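Local coordinates for protein glycerol dehydrogenase (Schizosaccharomyces pombe, PDB 1TA9) that probably oxidises glycerol to dihydroxyacetone with NAD(+) in a zinc-dependent reaction, serving the assimilation of glycerol, at residues Ile213-Val219 with Phe291-Val295; Ile279-Arg284 with Thr446-Pro450. All coordinates share one frame; numbering follows the deposited sequence.

Contact 1 (213-219 with 291-295) and contact 2 (279-284 with 446-450) lie on the same side of the chain's centre, their own centres about 15 Å apart. Their segments alternate along the sequence: the end of strand 210-214 with helix 215-220, the end of helix 258-284, the beginning of helix 289-307, and last the C-terminal tail. Helices 258-284 and 289-307 follow each other in the chain, and F291 of contact 1 touches S281 and N282 of contact 2. Contact 1 joins the end of the parallel sheet, probably the nucleotide-binding part, to the helical part, whereas contact 2 fastens the chain terminus to that helical part, beside a neighbouring subunit.

Contact 1 of 2, residues Ile213-Val219 with Phe291-Val295; sequences IDTDVIV and FENVV
The ring of F291 lies against V219, whose CG2 stands over one face, 4.2 Å from the ring centroid and 16° off the normal, a CH-pi contact. V295 of the ring's own helix covers the opposite face with CG2; both methyls are offset toward the rim, and the pair probably limits the ring's rotation. With CG anti to the backbone N (chi1 171°), F291 sends its CZ end to helix 215-220. There I218 CG2 comes obliquely to within 3.5 Å of F291 CZ, and the carbonyl oxygen of T215 lies at the ring edge, 3.9 Å from F291 CE2. I218 CG2 also lies 4.0 Å from V295 CG2.

The axes of the short helical segments 215-219 and 291-295 pass 11.2 Å apart, their directions 98° from each other. Helix 215-220 follows strand 210-214 of the parallel six-stranded sheet, and its start is capped by D214 OD2, which accepts from D216 N at 2.9 Å. This sheet is consistent with the NAD-binding part of the iron-containing alcohol dehydrogenase family; the I218 side chain comes near A179, a probable NAD(+)-binding residue. I213 CG2 and V295 CG1 meet tip to tip at the strand end. On the more polar flank, T215 OG1 donates to the carboxylate of E292, the side chains crossing at about a right angle, although the position of E292 OE1 is less certain.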
loop_
_atom_site.group_PDB
_atom_site.type_symbol
_atom_site.label_atom_id
_atom_site.label_comp_id
_atom_site.label_asym_id
_atom_site.label_seq_id
_atom_site.Cartn_x
_atom_site.Cartn_y
_atom_site.Cartn_z
ATOM N N ILE B 213 11.679 -5.279 -41.173
ATOM C CA ILE B 213 10.721 -6.356 -40.929
ATOM C C ILE B 213 9.330 -6.105 -41.486
ATOM O O ILE B 213 8.715 -5.080 -41.195
ATOM C CB ILE B 213 10.555 -6.608 -39.410
ATOM C CG1 ILE B 213 11.918 -6.857 -38.769
ATOM C CG2 ILE B 213 9.620 -7.799 -39.169
ATOM C CD1 ILE B 213 11.862 -6.969 -37.259
ATOM N N ASP B 214 8.832 -7.052 -42.276
ATOM C CA ASP B 214 7.488 -6.951 -42.832
ATOM C C ASP B 214 6.633 -7.865 -41.957
ATOM O O ASP B 214 6.762 -9.088 -42.001
ATOM C CB ASP B 214 7.475 -7.418 -44.292
ATOM C CG ASP B 214 6.110 -7.257 -44.952
ATOM O OD1 ASP B 214 6.066 -6.973 -46.171
ATOM O OD2 ASP B 214 5.081 -7.427 -44.263
ATOM N N THR B 215 5.768 -7.268 -41.145
ATOM C CA THR B 215 4.942 -8.042 -40.230
ATOM C C THR B 215 3.854 -8.900 -40.875
ATOM O O THR B 215 3.253 -9.743 -40.207
ATOM C CB THR B 215 4.334 -7.133 -39.153
ATOM O OG1 THR B 215 3.699 -6.010 -39.772
ATOM C CG2 THR B 215 5.431 -6.629 -38.216
ATOM N N ASP B 216 3.596 -8.703 -42.165
ATOM C CA ASP B 216 2.601 -9.538 -42.831
ATOM C C ASP B 216 3.259 -10.895 -43.045
ATOM O O ASP B 216 2.606 -11.939 -43.006
ATOM C CB ASP B 216 2.174 -8.939 -44.171
ATOM C CG ASP B 216 1.006 -9.689 -44.789
ATOM O OD1 ASP B 216 1.224 -10.462 -45.746
ATOM O OD2 ASP B 216 -0.132 -9.515 -44.303
ATOM N N VAL B 217 4.567 -10.873 -43.272
ATOM C CA VAL B 217 5.322 -12.105 -43.454
ATOM C C VAL B 217 5.429 -12.804 -42.099
ATOM O O VAL B 217 5.275 -14.024 -41.993
ATOM C CB VAL B 217 6.739 -11.818 -43.979
ATOM C CG1 VAL B 217 7.563 -13.104 -44.002
ATOM C CG2 VAL B 217 6.661 -11.207 -45.373
ATOM N N ILE B 218 5.686 -12.019 -41.059
ATOM C CA ILE B 218 5.818 -12.568 -39.717
ATOM C C ILE B 218 4.520 -13.214 -39.215
ATOM O O ILE B 218 4.541 -14.325 -38.683
ATOM C CB ILE B 218 6.255 -11.472 -38.700
ATOM C CG1 ILE B 218 7.519 -10.757 -39.190
ATOM C CG2 ILE B 218 6.499 -12.097 -37.340
ATOM C CD1 ILE B 218 8.696 -11.678 -39.480
ATOM N N VAL B 219 3.390 -12.535 -39.398
ATOM C CA VAL B 219 2.114 -13.065 -38.913
ATOM C C VAL B 219 1.665 -14.329 -39.653
ATOM O O VAL B 219 0.874 -15.110 -39.125
ATOM C CB VAL B 219 0.990 -11.996 -38.991
ATOM C CG1 VAL B 219 0.442 -11.902 -40.403
ATOM C CG2 VAL B 219 -0.121 -12.324 -37.990
ATOM N N PHE B 291 0.478 -7.925 -31.342
ATOM C CA PHE B 291 1.393 -8.788 -32.088
ATOM C C PHE B 291 2.607 -7.962 -32.505
ATOM O O PHE B 291 3.751 -8.382 -32.331
ATOM C CB PHE B 291 0.701 -9.343 -33.344
ATOM C CG PHE B 291 1.637 -10.066 -34.288
ATOM C CD1 PHE B 291 2.126 -11.330 -33.975
ATOM C CD2 PHE B 291 2.022 -9.479 -35.491
ATOM C CE1 PHE B 291 2.988 -12.004 -34.845
ATOM C CE2 PHE B 291 2.883 -10.142 -36.369
ATOM C CZ PHE B 291 3.366 -11.408 -36.043
ATOM N N GLU B 292 2.355 -6.781 -33.061
ATOM C CA GLU B 292 3.444 -5.909 -33.489
ATOM C C GLU B 292 4.350 -5.534 -32.313
ATOM O O GLU B 292 5.562 -5.381 -32.481
ATOM C CB GLU B 292 2.883 -4.636 -34.137
ATOM C CG GLU B 292 2.073 -4.886 -35.408
ATOM C CD GLU B 292 2.831 -4.535 -36.681
ATOM O OE1 GLU B 292 2.308 -4.815 -37.779
ATOM O OE2 GLU B 292 3.944 -3.970 -36.593
ATOM N N ASN B 293 3.771 -5.378 -31.125
ATOM C CA ASN B 293 4.569 -5.023 -29.954
ATOM C C ASN B 293 5.582 -6.112 -29.629
ATOM O O ASN B 293 6.738 -5.831 -29.292
ATOM C CB ASN B 293 3.683 -4.802 -28.724
ATOM C CG ASN B 293 2.845 -3.549 -28.822
ATOM O OD1 ASN B 293 3.159 -2.628 -29.583
ATOM N ND2 ASN B 293 1.779 -3.493 -28.031
ATOM N N VAL B 294 5.141 -7.361 -29.726
ATOM C CA VAL B 294 6.014 -8.487 -29.429
ATOM C C VAL B 294 7.056 -8.680 -30.527
ATOM O O VAL B 294 8.166 -9.144 -30.261
ATOM C CB VAL B 294 5.188 -9.775 -29.208
ATOM C CG1 VAL B 294 6.110 -10.972 -28.997
ATOM C CG2 VAL B 294 4.294 -9.584 -27.986
ATOM N N VAL B 295 6.714 -8.326 -31.762
ATOM C CA VAL B 295 7.699 -8.437 -32.832
ATOM C C VAL B 295 8.805 -7.443 -32.475
ATOM O O VAL B 295 9.996 -7.746 -32.612
ATOM C CB VAL B 295 7.101 -8.087 -34.218
ATOM C CG1 VAL B 295 8.220 -7.934 -35.245
ATOM C CG2 VAL B 295 6.148 -9.196 -34.664
#

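Contact 2 of 2, residues Ile279-Arg284 with Thr446-Pro450; sequences ILSNTR and TDIHP
H449 and T283 bury the most surface here, followed by I448. The methyl of T283, CG2, arrives in the plane of the H449 ring at its edge and touches H449 CB at 3.4 Å. It faces the tail because it is anti to its own backbone N, which turns OG1 (chi1 -60°) back along helix 258-284. That hydroxyl donates to I279 O over 2.9 Å, from above the carbonyl plane, while T283 N reaches the same oxygen from the opposite face; two donors thus grip one acceptor. I448 crosses I279 at about a right angle, its CD1 lying 4.0 Å from I279 CG2, and its CG1 and CD1 both come near T283 OG1. With an alanine in place of T283, I279 O would probably lose the hydroxyl donor and a gap would be likely to open beside the H449 ring edge.

The tail is shaped by its own bonds. D447 OD2 accepts from H449 N at 2.9 Å in an Asx turn, and H449 ND1 donates to the terminal carboxylate oxygen P450 OXT at 2.8 Å, nearly in the ring plane. P450 CD sits over one face of the imidazole, toward its rim, and packs 3.8 Å from L280 CD2. R284 NH1 stops 4.0 Å from H449 NE2, the guanidinium and ring planes 74° apart. R284 NH1 forms a salt bridge with D418 of a neighbouring subunit, and S419 of that subunit is hydrogen-bonded to both R284 NH1 and H449 NE2.

No hydrogen bond spans the two segments, which implies that methyl, ring-edge and aliphatic packing joins them, while the polar groups bond within their own segment (T283 OG1, D447, H449 ND1) or to the neighbouring subunit (R284, H449 NE2).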
loop_
_atom_site.group_PDB
_atom_site.type_symbol
_atom_site.label_atom_id
_atom_site.label_comp_id
_atom_site.label_asym_id
_atom_site.label_seq_id
_atom_site.Cartn_x
_atom_site.Cartn_y
_atom_site.Cartn_z
ATOM N N ILE B 279 0.673 -14.179 -29.299
ATOM C CA ILE B 279 0.597 -15.593 -29.655
ATOM C C ILE B 279 -0.782 -15.917 -30.240
ATOM O O ILE B 279 -0.890 -16.543 -31.299
ATOM C CB ILE B 279 0.862 -16.490 -28.422
ATOM C CG1 ILE B 279 2.342 -16.404 -28.032
ATOM C CG2 ILE B 279 0.466 -17.927 -28.730
ATOM C CD1 ILE B 279 2.697 -17.168 -26.755
ATOM N N LEU B 280 -1.837 -15.504 -29.544
ATOM C CA LEU B 280 -3.193 -15.749 -30.030
ATOM C C LEU B 280 -3.389 -15.063 -31.385
ATOM O O LEU B 280 -3.969 -15.641 -32.306
ATOM C CB LEU B 280 -4.223 -15.234 -29.014
ATOM C CG LEU B 280 -4.267 -16.020 -27.696
ATOM C CD1 LEU B 280 -5.067 -15.262 -26.652
ATOM C CD2 LEU B 280 -4.883 -17.392 -27.945
ATOM N N SER B 281 -2.893 -13.834 -31.508
ATOM C CA SER B 281 -3.006 -13.085 -32.757
ATOM C C SER B 281 -2.325 -13.822 -33.915
ATOM O O SER B 281 -2.922 -14.010 -34.981
ATOM C CB SER B 281 -2.386 -11.687 -32.597
ATOM O OG SER B 281 -3.161 -10.877 -31.723
ATOM N N ASN B 282 -1.077 -14.235 -33.699
ATOM C CA ASN B 282 -0.293 -14.961 -34.709
ATOM C C ASN B 282 -1.057 -16.226 -35.112
ATOM O O ASN B 282 -1.208 -16.531 -36.301
ATOM C CB ASN B 282 1.078 -15.326 -34.107
ATOM C CG ASN B 282 2.086 -15.828 -35.138
ATOM O OD1 ASN B 282 3.257 -16.038 -34.804
ATOM N ND2 ASN B 282 1.649 -16.020 -36.383
ATOM N N THR B 283 -1.541 -16.963 -34.118
ATOM C CA THR B 283 -2.291 -18.189 -34.375
ATOM C C THR B 283 -3.522 -17.918 -35.248
ATOM O O THR B 283 -3.822 -18.683 -36.166
ATOM C CB THR B 283 -2.749 -18.851 -33.050
ATOM O OG1 THR B 283 -1.602 -19.184 -32.259
ATOM C CG2 THR B 283 -3.528 -20.124 -33.328
ATOM N N ARG B 284 -4.225 -16.825 -34.965
ATOM C CA ARG B 284 -5.428 -16.463 -35.718
ATOM C C ARG B 284 -5.073 -15.751 -37.025
ATOM O O ARG B 284 -5.946 -15.462 -37.841
ATOM C CB ARG B 284 -6.329 -15.565 -34.852
ATOM C CG ARG B 284 -7.733 -15.298 -35.404
ATOM C CD ARG B 284 -8.520 -16.600 -35.541
ATOM N NE ARG B 284 -9.899 -16.386 -35.975
ATOM C CZ ARG B 284 -10.929 -16.214 -35.150
ATOM N NH1 ARG B 284 -10.746 -16.227 -33.834
ATOM N NH2 ARG B 284 -12.152 -16.038 -35.645
ATOM N N THR B 446 0.272 -29.845 -33.245
ATOM C CA THR B 446 -1.151 -29.574 -33.095
ATOM C C THR B 446 -1.408 -28.071 -33.011
ATOM O O THR B 446 -0.507 -27.292 -32.703
ATOM C CB THR B 446 -1.712 -30.247 -31.819
ATOM O OG1 THR B 446 -0.960 -29.808 -30.678
ATOM C CG2 THR B 446 -1.609 -31.762 -31.924
ATOM N N ASP B 447 -2.644 -27.672 -33.290
ATOM C CA ASP B 447 -3.042 -26.268 -33.247
ATOM C C ASP B 447 -3.217 -25.840 -31.788
ATOM O O ASP B 447 -4.060 -26.387 -31.080
ATOM C CB ASP B 447 -4.363 -26.100 -34.006
ATOM C CG ASP B 447 -4.893 -24.679 -33.965
ATOM O OD1 ASP B 447 -6.075 -24.487 -34.319
ATOM O OD2 ASP B 447 -4.139 -23.759 -33.588
ATOM N N ILE B 448 -2.430 -24.866 -31.332
ATOM C CA ILE B 448 -2.544 -24.418 -29.946
ATOM C C ILE B 448 -3.687 -23.433 -29.718
ATOM O O ILE B 448 -3.916 -23.001 -28.587
ATOM C CB ILE B 448 -1.237 -23.759 -29.432
ATOM C CG1 ILE B 448 -0.870 -22.556 -30.305
ATOM C CG2 ILE B 448 -0.120 -24.787 -29.396
ATOM C CD1 ILE B 448 0.293 -21.742 -29.767
ATOM N N HIS B 449 -4.401 -23.075 -30.780
ATOM C CA HIS B 449 -5.514 -22.146 -30.634
ATOM C C HIS B 449 -6.584 -22.780 -29.752
ATOM O O HIS B 449 -6.927 -23.949 -29.923
ATOM C CB HIS B 449 -6.115 -21.790 -31.997
ATOM C CG HIS B 449 -7.131 -20.690 -31.937
ATOM N ND1 HIS B 449 -8.389 -20.865 -31.402
ATOM C CD2 HIS B 449 -7.059 -19.390 -32.309
ATOM C CE1 HIS B 449 -9.048 -19.721 -31.446
ATOM N NE2 HIS B 449 -8.263 -18.809 -31.992
ATOM N N PRO B 450 -7.120 -22.014 -28.791
ATOM C CA PRO B 450 -8.156 -22.526 -27.888
ATOM C C PRO B 450 -9.312 -23.189 -28.630
ATOM O O PRO B 450 -9.916 -24.124 -28.061
ATOM C CB PRO B 450 -8.582 -21.281 -27.105
ATOM C CG PRO B 450 -8.248 -20.148 -28.034
ATOM C CD PRO B 450 -6.913 -20.570 -28.579
ATOM O OXT PRO B 450 -9.609 -22.759 -29.766
#